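Local coordinates for protein 2-ON-2 hemoglobin (Agrobacterium tumefaciens, PDB 2XYK) that binds heme b and probably carries or stores oxygen, as a group II truncated (2-on-2) hemoglobin, at residues 24-29 and 44-49; 20-25 and 51-56. All blocks are in the same frame, centred on the assembly; numbering follows the deposited sequence.

Interaction 1: 24-29 and 44-49; sequences RFYELM and ADLSGS. With HEM (protoporphyrin IX containing Fe), chain C.
Tyr26 lies with its flank against Leu46 and its far end against Ser49, where the B helix (14-31) of this 2-on-2 globin fold meets the start of the E helix (47-60) on the distal side of the heme. With CG beside the backbone N and anti to the carbonyl carbon (chi1 -71°), the phenol reaches across to Ser49, and its OH ends near the heme. Its root is met by leucine: CD1 of Leu46 sits 4.0 Å from Tyr26 CB and 3.8 Å from Tyr26 O, while the sister methyl CD2 approaches ring atom CD1 obliquely. Further out, Tyr26 CE1 touches Ser49 CB at 3.9 Å, and the phenol end passes the backbone carbonyl of Ser49. Phe25, the preceding residue, supports one ring face, its CD2 lying 3.6 Å above the plane and over the centre. The phenol is thus held at several points along its length, and Tyr26 OH ends 4.4 Å from the oxygen of water 1, the ligand of the heme iron. That position is consistent with the distal-pocket role of B-helix tyrosines in truncated hemoglobins.

The opposing segment is itself a worked example of helix initiation. Asp45 forms an Asx turn with a capping bond, OD1 accepting Ser47 N at 2.8 Å (160° at the hydrogen), and the same oxygen takes Ser47 OG through its syn lone pair. Two donors on one carboxylate oxygen cap the entry to the E helix, about one turn ahead of the heme-binding serine. Ser49, buried against His42 and Pro43 as well as the tyrosine, uses its side chain twice: CB faces the phenol, and OG donates a short 2.5 Å hydrogen bond to heme propionate oxygen O2A.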
loop_
_atom_site.group_PDB
_atom_site.type_symbol
_atom_site.label_atom_id
_atom_site.label_comp_id
_atom_site.label_asym_id
_atom_site.label_seq_id
_atom_site.Cartn_x
_atom_site.Cartn_y
_atom_site.Cartn_z
ATOM N N ARG A 24 -3.444 -7.510 -5.832
ATOM C CA ARG A 24 -3.746 -6.796 -7.065
ATOM C C ARG A 24 -2.750 -5.653 -7.326
ATOM O O ARG A 24 -2.447 -5.361 -8.477
ATOM C CB ARG A 24 -5.189 -6.249 -7.041
ATOM C CG ARG A 24 -5.646 -5.578 -8.361
ATOM C CD ARG A 24 -5.559 -6.590 -9.552
ATOM N NE ARG A 24 -6.051 -6.025 -10.817
ATOM C CZ ARG A 24 -5.675 -6.417 -12.036
ATOM N NH1 ARG A 24 -4.760 -7.365 -12.193
ATOM N NH2 ARG A 24 -6.207 -5.835 -13.108
ATOM N N PHE A 25 -2.288 -4.987 -6.260
ATOM C CA PHE A 25 -1.284 -3.904 -6.360
ATOM C C PHE A 25 0.027 -4.346 -7.022
ATOM O O PHE A 25 0.492 -3.704 -7.953
ATOM C CB PHE A 25 -0.989 -3.339 -4.966
ATOM C CG PHE A 25 0.094 -2.286 -4.938
ATOM C CD1 PHE A 25 -0.094 -1.050 -5.560
ATOM C CD2 PHE A 25 1.289 -2.515 -4.243
ATOM C CE1 PHE A 25 0.911 -0.056 -5.522
ATOM C CE2 PHE A 25 2.296 -1.532 -4.207
ATOM C CZ PHE A 25 2.095 -0.302 -4.846
ATOM N N TYR A 26 0.623 -5.435 -6.524
ATOM C CA TYR A 26 1.892 -5.950 -7.063
ATOM C C TYR A 26 1.690 -6.577 -8.451
ATOM O O TYR A 26 2.561 -6.471 -9.300
ATOM C CB TYR A 26 2.593 -6.902 -6.067
ATOM C CG TYR A 26 3.142 -6.119 -4.889
ATOM C CD1 TYR A 26 4.259 -5.329 -5.031
ATOM C CD2 TYR A 26 2.478 -6.102 -3.665
ATOM C CE1 TYR A 26 4.731 -4.559 -3.984
ATOM C CE2 TYR A 26 2.955 -5.359 -2.604
ATOM C CZ TYR A 26 4.071 -4.582 -2.774
ATOM O OH TYR A 26 4.539 -3.833 -1.731
ATOM N N GLU A 27 0.524 -7.187 -8.679
ATOM C CA GLU A 27 0.146 -7.680 -10.019
ATOM C C GLU A 27 0.123 -6.554 -11.059
ATOM O O GLU A 27 0.782 -6.646 -12.108
ATOM C CB GLU A 27 -1.226 -8.342 -9.944
ATOM C CG GLU A 27 -1.646 -9.116 -11.174
ATOM C CD GLU A 27 -3.105 -9.617 -11.064
ATOM O OE1 GLU A 27 -3.837 -9.166 -10.149
ATOM O OE2 GLU A 27 -3.516 -10.466 -11.901
ATOM N N LEU A 28 -0.628 -5.486 -10.772
ATOM C CA LEU A 28 -0.618 -4.315 -11.663
ATOM C C LEU A 28 0.807 -3.754 -11.837
ATOM O O LEU A 28 1.185 -3.350 -12.923
ATOM C CB LEU A 28 -1.591 -3.228 -11.176
ATOM C CG LEU A 28 -3.095 -3.566 -11.273
ATOM C CD1 LEU A 28 -3.920 -2.513 -10.560
ATOM C CD2 LEU A 28 -3.584 -3.761 -12.742
ATOM N N MET A 29 1.599 -3.761 -10.764
ATOM C CA MET A 29 2.953 -3.205 -10.809
ATOM C C MET A 29 3.848 -4.047 -11.719
ATOM O O MET A 29 4.705 -3.524 -12.412
ATOM C CB MET A 29 3.553 -3.101 -9.403
ATOM C CG MET A 29 4.824 -2.255 -9.374
ATOM S SD MET A 29 5.833 -2.514 -7.922
ATOM C CE MET A 29 4.700 -1.961 -6.650
ATOM N N ALA A 44 13.414 -8.395 -7.749
ATOM C CA ALA A 44 13.028 -9.231 -8.869
ATOM C C ALA A 44 11.930 -10.212 -8.463
ATOM O O ALA A 44 11.011 -10.483 -9.252
ATOM C CB ALA A 44 14.247 -9.978 -9.456
ATOM N N ASP A 45 11.994 -10.704 -7.221
ATOM C CA ASP A 45 10.895 -11.493 -6.662
ATOM C C ASP A 45 10.084 -10.595 -5.738
ATOM O O ASP A 45 10.587 -10.164 -4.674
ATOM C CB ASP A 45 11.428 -12.732 -5.906
ATOM C CG ASP A 45 10.307 -13.593 -5.279
ATOM O OD1 ASP A 45 9.108 -13.214 -5.308
ATOM O OD2 ASP A 45 10.635 -14.678 -4.751
ATOM N N LEU A 46 8.827 -10.338 -6.140
ATOM C CA LEU A 46 7.901 -9.488 -5.371
ATOM C C LEU A 46 7.267 -10.123 -4.114
ATOM O O LEU A 46 6.564 -9.441 -3.367
ATOM C CB LEU A 46 6.810 -8.937 -6.292
ATOM C CG LEU A 46 7.234 -7.823 -7.256
ATOM C CD1 LEU A 46 6.048 -7.380 -8.124
ATOM C CD2 LEU A 46 7.812 -6.654 -6.479
ATOM N N SER A 47 7.548 -11.402 -3.855
ATOM C CA SER A 47 6.896 -12.150 -2.759
ATOM C C SER A 47 7.084 -11.525 -1.367
ATOM O O SER A 47 6.127 -11.420 -0.578
ATOM C CB SER A 47 7.388 -13.602 -2.729
ATOM O OG SER A 47 6.946 -14.268 -3.896
ATOM N N GLY A 48 8.322 -11.146 -1.062
ATOM C CA GLY A 48 8.644 -10.557 0.240
ATOM C C GLY A 48 8.089 -9.146 0.372
ATOM O O GLY A 48 7.714 -8.743 1.480
ATOM N N SER A 49 8.027 -8.393 -0.739
ATOM C CA SER A 49 7.451 -7.024 -0.724
ATOM C C SER A 49 5.964 -7.097 -0.407
ATOM O O SER A 49 5.446 -6.297 0.365
ATOM C CB SER A 49 7.583 -6.333 -2.088
ATOM O OG SER A 49 8.937 -6.155 -2.425
HETATM C CHA HEM C . 8.880 -1.072 0.779
HETATM C CHB HEM C . 8.655 1.704 -3.281
HETATM C CHC HEM C . 5.262 4.432 -1.064
HETATM C CHD HEM C . 4.737 1.015 2.318
HETATM C C1A HEM C . 9.158 -0.517 -0.466
HETATM C C2A HEM C . 10.256 -0.885 -1.341
HETATM C C3A HEM C . 10.206 -0.128 -2.443
HETATM C C4A HEM C . 9.056 0.755 -2.332
HETATM C CMA HEM C . 11.164 -0.131 -3.679
HETATM C CAA HEM C . 11.286 -1.987 -0.986
HETATM C CBA HEM C . 10.609 -3.354 -1.253
HETATM C CGA HEM C . 11.141 -4.517 -0.415
HETATM O O1A HEM C . 11.907 -4.347 0.579
HETATM O O2A HEM C . 10.776 -5.672 -0.739
HETATM C C1B HEM C . 7.742 2.721 -3.042
HETATM C C2B HEM C . 7.401 3.853 -3.898
HETATM C C3B HEM C . 6.461 4.589 -3.261
HETATM C C4B HEM C . 6.177 3.951 -1.991
HETATM C CMB HEM C . 7.982 4.162 -5.288
HETATM C CAB HEM C . 5.761 5.895 -3.722
HETATM C CBB HEM C . 6.417 7.058 -3.705
HETATM C C1C HEM C . 4.787 3.740 0.015
HETATM C C2C HEM C . 3.675 4.129 0.841
HETATM C C3C HEM C . 3.504 3.186 1.780
HETATM C C4C HEM C . 4.528 2.171 1.571
HETATM C CMC HEM C . 2.881 5.434 0.594
HETATM C CAC HEM C . 2.428 3.179 2.903
HETATM C CBC HEM C . 1.116 3.294 2.595
HETATM C C1D HEM C . 5.835 0.175 2.305
HETATM C C2D HEM C . 6.171 -0.830 3.304
HETATM C C3D HEM C . 7.461 -1.472 2.823
HETATM C C4D HEM C . 7.789 -0.804 1.587
HETATM C CMD HEM C . 5.368 -1.175 4.582
HETATM C CAD HEM C . 8.264 -2.602 3.514
HETATM C CBD HEM C . 9.238 -1.848 4.426
HETATM C CGD HEM C . 10.250 -2.781 5.053
HETATM O O1D HEM C . 11.263 -3.139 4.394
HETATM O O2D HEM C . 10.016 -3.162 6.217
HETATM N NA HEM C . 8.444 0.483 -1.099
HETATM N NB HEM C . 6.958 2.813 -1.901
HETATM N NC HEM C . 5.294 2.553 0.484
HETATM N ND HEM C . 6.805 0.145 1.319
HETATM FE FE HEM C . 6.879 1.509 -0.262
HETATM O O HOH W 1 5.612 0.347 -1.149
#

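Interaction 2: 20-25 and 51-56; sequences ALTRRF and AKFYDY. With HEM (protoporphyrin IX containing Fe), chain C.
Thr22 and Tyr54 mark the nearest backbone approach, 5.7 Å between their CA atoms, of two helical segments that run roughly antiparallel at 145° with axes 9.4 Å apart. This is the B-E helix pair of the 2-on-2 globin sandwich, and Thr22, with its short side chain, stands where the two backbones come nearest. The threonine methyl packs against the E helix: CG2, anti to the backbone N, rests 3.6 Å from Tyr54 N and also meets the CB atoms of Phe53 and Tyr54, while OG1 lies beside Tyr54 CA and spends its hydrogen bond on the carbonyl of Val18. Tyr54 lends the interface mostly its CB; its ring leads away from residues 20-25 to the preceding turn of the same helix, at Val18 and Arg19, and its OH is hydrogen-bonded to Asp15.

One turn along the B helix, Phe25 takes over. Its CD2 comes 3.8 Å from Phe53 CE2, and the ring centroids stand 5.5 Å apart with planes tilted by 54°, an oblique meeting of two aromatic side chains. Trp93 adds an edge-to-face partner to Phe25, tying the pair to helix 87-104. Phe53 links the helix pair to the cofactor: while one flank of its ring meets Phe25, the other carries CE1 to 3.6 Å from heme CHD, and the heme vinyl carbon CBC lies at the ring edge.

The E helix turns further residues onto the porphyrin. Tyr56 lays its CB and ring root against heme methyl CMD. Lys52, on the side away from the B helix, bends at chi3 (-69°) to bring its ammonium group between the two propionates, where NZ donates to heme O1A at 2.7 Å and, at 3.2 Å, to O1D.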
loop_
_atom_site.group_PDB
_atom_site.type_symbol
_atom_site.label_atom_id
_atom_site.label_comp_id
_atom_site.label_asym_id
_atom_site.label_seq_id
_atom_site.Cartn_x
_atom_site.Cartn_y
_atom_site.Cartn_z
ATOM N N ALA A 20 -6.570 -9.150 -1.051
ATOM C CA ALA A 20 -6.881 -8.894 -2.473
ATOM C C ALA A 20 -6.259 -7.570 -2.927
ATOM O O ALA A 20 -5.737 -7.445 -4.049
ATOM C CB ALA A 20 -8.400 -8.883 -2.709
ATOM N N LEU A 21 -6.325 -6.575 -2.041
ATOM C CA LEU A 21 -5.756 -5.268 -2.336
ATOM C C LEU A 21 -4.266 -5.393 -2.649
ATOM O O LEU A 21 -3.812 -4.927 -3.677
ATOM C CB LEU A 21 -5.984 -4.293 -1.173
ATOM C CG LEU A 21 -5.353 -2.900 -1.297
ATOM C CD1 LEU A 21 -5.992 -2.044 -2.422
ATOM C CD2 LEU A 21 -5.488 -2.203 0.033
ATOM N N THR A 22 -3.518 -6.020 -1.751
ATOM C CA THR A 22 -2.065 -6.063 -1.854
ATOM C C THR A 22 -1.639 -6.954 -3.039
ATOM O O THR A 22 -0.680 -6.633 -3.733
ATOM C CB THR A 22 -1.449 -6.546 -0.517
ATOM O OG1 THR A 22 -1.944 -5.722 0.552
ATOM C CG2 THR A 22 0.070 -6.439 -0.527
ATOM N N ARG A 23 -2.360 -8.064 -3.254
ATOM C CA ARG A 23 -2.124 -8.950 -4.397
ATOM C C ARG A 23 -2.321 -8.229 -5.702
ATOM O O ARG A 23 -1.484 -8.357 -6.596
ATOM C CB ARG A 23 -3.013 -10.203 -4.371
ATOM C CG ARG A 23 -2.796 -11.221 -5.546
ATOM C CD ARG A 23 -1.452 -11.975 -5.444
ATOM N NE ARG A 23 -1.228 -12.508 -4.101
ATOM C CZ ARG A 23 -1.461 -13.760 -3.710
ATOM N NH1 ARG A 23 -1.920 -14.681 -4.558
ATOM N NH2 ARG A 23 -1.221 -14.100 -2.453
ATOM N N ARG A 24 -3.444 -7.510 -5.832
ATOM C CA ARG A 24 -3.746 -6.796 -7.065
ATOM C C ARG A 24 -2.750 -5.653 -7.326
ATOM O O ARG A 24 -2.447 -5.361 -8.477
ATOM C CB ARG A 24 -5.189 -6.249 -7.041
ATOM C CG ARG A 24 -5.646 -5.578 -8.361
ATOM C CD ARG A 24 -5.559 -6.590 -9.552
ATOM N NE ARG A 24 -6.051 -6.025 -10.817
ATOM C CZ ARG A 24 -5.675 -6.417 -12.036
ATOM N NH1 ARG A 24 -4.760 -7.365 -12.193
ATOM N NH2 ARG A 24 -6.207 -5.835 -13.108
ATOM N N PHE A 25 -2.288 -4.987 -6.260
ATOM C CA PHE A 25 -1.284 -3.904 -6.360
ATOM C C PHE A 25 0.027 -4.346 -7.022
ATOM O O PHE A 25 0.492 -3.704 -7.953
ATOM C CB PHE A 25 -0.989 -3.339 -4.966
ATOM C CG PHE A 25 0.094 -2.286 -4.938
ATOM C CD1 PHE A 25 -0.094 -1.050 -5.560
ATOM C CD2 PHE A 25 1.289 -2.515 -4.243
ATOM C CE1 PHE A 25 0.911 -0.056 -5.522
ATOM C CE2 PHE A 25 2.296 -1.532 -4.207
ATOM C CZ PHE A 25 2.095 -0.302 -4.846
ATOM N N ALA A 51 4.313 -9.604 1.154
ATOM C CA ALA A 51 4.132 -10.007 2.558
ATOM C C ALA A 51 4.207 -8.793 3.491
ATOM O O ALA A 51 3.357 -8.617 4.356
ATOM C CB ALA A 51 5.187 -11.070 2.960
ATOM N N LYS A 52 5.237 -7.954 3.308
ATOM C CA LYS A 52 5.448 -6.795 4.182
ATOM C C LYS A 52 4.344 -5.734 4.043
ATOM O O LYS A 52 3.872 -5.194 5.049
ATOM C CB LYS A 52 6.829 -6.186 3.955
ATOM C CG LYS A 52 7.972 -7.051 4.449
ATOM C CD LYS A 52 9.290 -6.342 4.324
ATOM C CE LYS A 52 9.659 -6.196 2.881
ATOM N NZ LYS A 52 11.122 -5.888 2.678
ATOM N N PHE A 53 3.929 -5.444 2.811
ATOM C CA PHE A 53 2.900 -4.423 2.566
ATOM C C PHE A 53 1.554 -4.886 3.097
ATOM O O PHE A 53 0.825 -4.113 3.702
ATOM C CB PHE A 53 2.821 -4.049 1.076
ATOM C CG PHE A 53 2.134 -2.719 0.805
ATOM C CD1 PHE A 53 2.215 -1.662 1.719
ATOM C CD2 PHE A 53 1.416 -2.526 -0.367
ATOM C CE1 PHE A 53 1.590 -0.426 1.465
ATOM C CE2 PHE A 53 0.766 -1.289 -0.635
ATOM C CZ PHE A 53 0.868 -0.248 0.262
ATOM N N TYR A 54 1.244 -6.159 2.894
ATOM C CA TYR A 54 0.031 -6.750 3.431
ATOM C C TYR A 54 0.007 -6.621 4.965
ATOM O O TYR A 54 -1.009 -6.202 5.522
ATOM C CB TYR A 54 -0.066 -8.213 2.948
ATOM C CG TYR A 54 -0.910 -9.116 3.781
ATOM C CD1 TYR A 54 -2.321 -9.121 3.673
ATOM C CD2 TYR A 54 -0.309 -10.002 4.673
ATOM C CE1 TYR A 54 -3.094 -9.974 4.480
ATOM C CE2 TYR A 54 -1.056 -10.850 5.461
ATOM C CZ TYR A 54 -2.443 -10.842 5.366
ATOM O OH TYR A 54 -3.137 -11.709 6.165
ATOM N N ASP A 55 1.122 -6.955 5.638
ATOM C CA ASP A 55 1.227 -6.802 7.101
ATOM C C ASP A 55 1.134 -5.332 7.512
ATOM O O ASP A 55 0.483 -5.007 8.503
ATOM C CB ASP A 55 2.564 -7.342 7.645
ATOM C CG ASP A 55 2.633 -8.870 7.692
ATOM O OD1 ASP A 55 1.590 -9.558 7.469
ATOM O OD2 ASP A 55 3.764 -9.377 7.908
ATOM N N TYR A 56 1.821 -4.458 6.761
ATOM C CA TYR A 56 1.774 -3.023 7.035
ATOM C C TYR A 56 0.336 -2.518 6.914
ATOM O O TYR A 56 -0.131 -1.782 7.766
ATOM C CB TYR A 56 2.681 -2.196 6.109
ATOM C CG TYR A 56 2.536 -0.699 6.380
ATOM C CD1 TYR A 56 3.259 -0.105 7.400
ATOM C CD2 TYR A 56 1.603 0.090 5.683
ATOM C CE1 TYR A 56 3.104 1.254 7.718
ATOM C CE2 TYR A 56 1.434 1.478 5.991
ATOM C CZ TYR A 56 2.213 2.029 7.005
ATOM O OH TYR A 56 2.117 3.351 7.357
HETATM C CHA HEM C . 8.880 -1.072 0.779
HETATM C CHB HEM C . 8.655 1.704 -3.281
HETATM C CHC HEM C . 5.262 4.432 -1.064
HETATM C CHD HEM C . 4.737 1.015 2.318
HETATM C C1A HEM C . 9.158 -0.517 -0.466
HETATM C C2A HEM C . 10.256 -0.885 -1.341
HETATM C C3A HEM C . 10.206 -0.128 -2.443
HETATM C C4A HEM C . 9.056 0.755 -2.332
HETATM C CMA HEM C . 11.164 -0.131 -3.679
HETATM C CAA HEM C . 11.286 -1.987 -0.986
HETATM C CBA HEM C . 10.609 -3.354 -1.253
HETATM C CGA HEM C . 11.141 -4.517 -0.415
HETATM O O1A HEM C . 11.907 -4.347 0.579
HETATM O O2A HEM C . 10.776 -5.672 -0.739
HETATM C C1B HEM C . 7.742 2.721 -3.042
HETATM C C2B HEM C . 7.401 3.853 -3.898
HETATM C C3B HEM C . 6.461 4.589 -3.261
HETATM C C4B HEM C . 6.177 3.951 -1.991
HETATM C CMB HEM C . 7.982 4.162 -5.288
HETATM C CAB HEM C . 5.761 5.895 -3.722
HETATM C CBB HEM C . 6.417 7.058 -3.705
HETATM C C1C HEM C . 4.787 3.740 0.015
HETATM C C2C HEM C . 3.675 4.129 0.841
HETATM C C3C HEM C . 3.504 3.186 1.780
HETATM C C4C HEM C . 4.528 2.171 1.571
HETATM C CMC HEM C . 2.881 5.434 0.594
HETATM C CAC HEM C . 2.428 3.179 2.903
HETATM C CBC HEM C . 1.116 3.294 2.595
HETATM C C1D HEM C . 5.835 0.175 2.305
HETATM C C2D HEM C . 6.171 -0.830 3.304
HETATM C C3D HEM C . 7.461 -1.472 2.823
HETATM C C4D HEM C . 7.789 -0.804 1.587
HETATM C CMD HEM C . 5.368 -1.175 4.582
HETATM C CAD HEM C . 8.264 -2.602 3.514
HETATM C CBD HEM C . 9.238 -1.848 4.426
HETATM C CGD HEM C . 10.250 -2.781 5.053
HETATM O O1D HEM C . 11.263 -3.139 4.394
HETATM O O2D HEM C . 10.016 -3.162 6.217
HETATM N NA HEM C . 8.444 0.483 -1.099
HETATM N NB HEM C . 6.958 2.813 -1.901
HETATM N NC HEM C . 5.294 2.553 0.484
HETATM N ND HEM C . 6.805 0.145 1.319
HETATM FE FE HEM C . 6.879 1.509 -0.262
HETATM O O HOH W 1 5.612 0.347 -1.149
#

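Both contacts join the same two helices, 14-31 and 47-60, and their centres are 8 Å apart. Because the helices run roughly antiparallel, the pairs nest along the chain: 20-25 leads into 24-29, sharing Arg24 and Phe25, and 44-49 is soon followed by 51-56, so that interaction 1 lies nearer the end of helix 14-31 and the start of helix 47-60, with interaction 2 further in. They touch directly, with Tyr26 OH 3.3 Å from Phe53 CB. Each also reaches the heme: one through a single propionate, the other through both propionates and the porphyrin edge. Together they place Tyr26, Ser49, Lys52 and Phe53 round the heme, consistent with a distal pocket built on this helix pair.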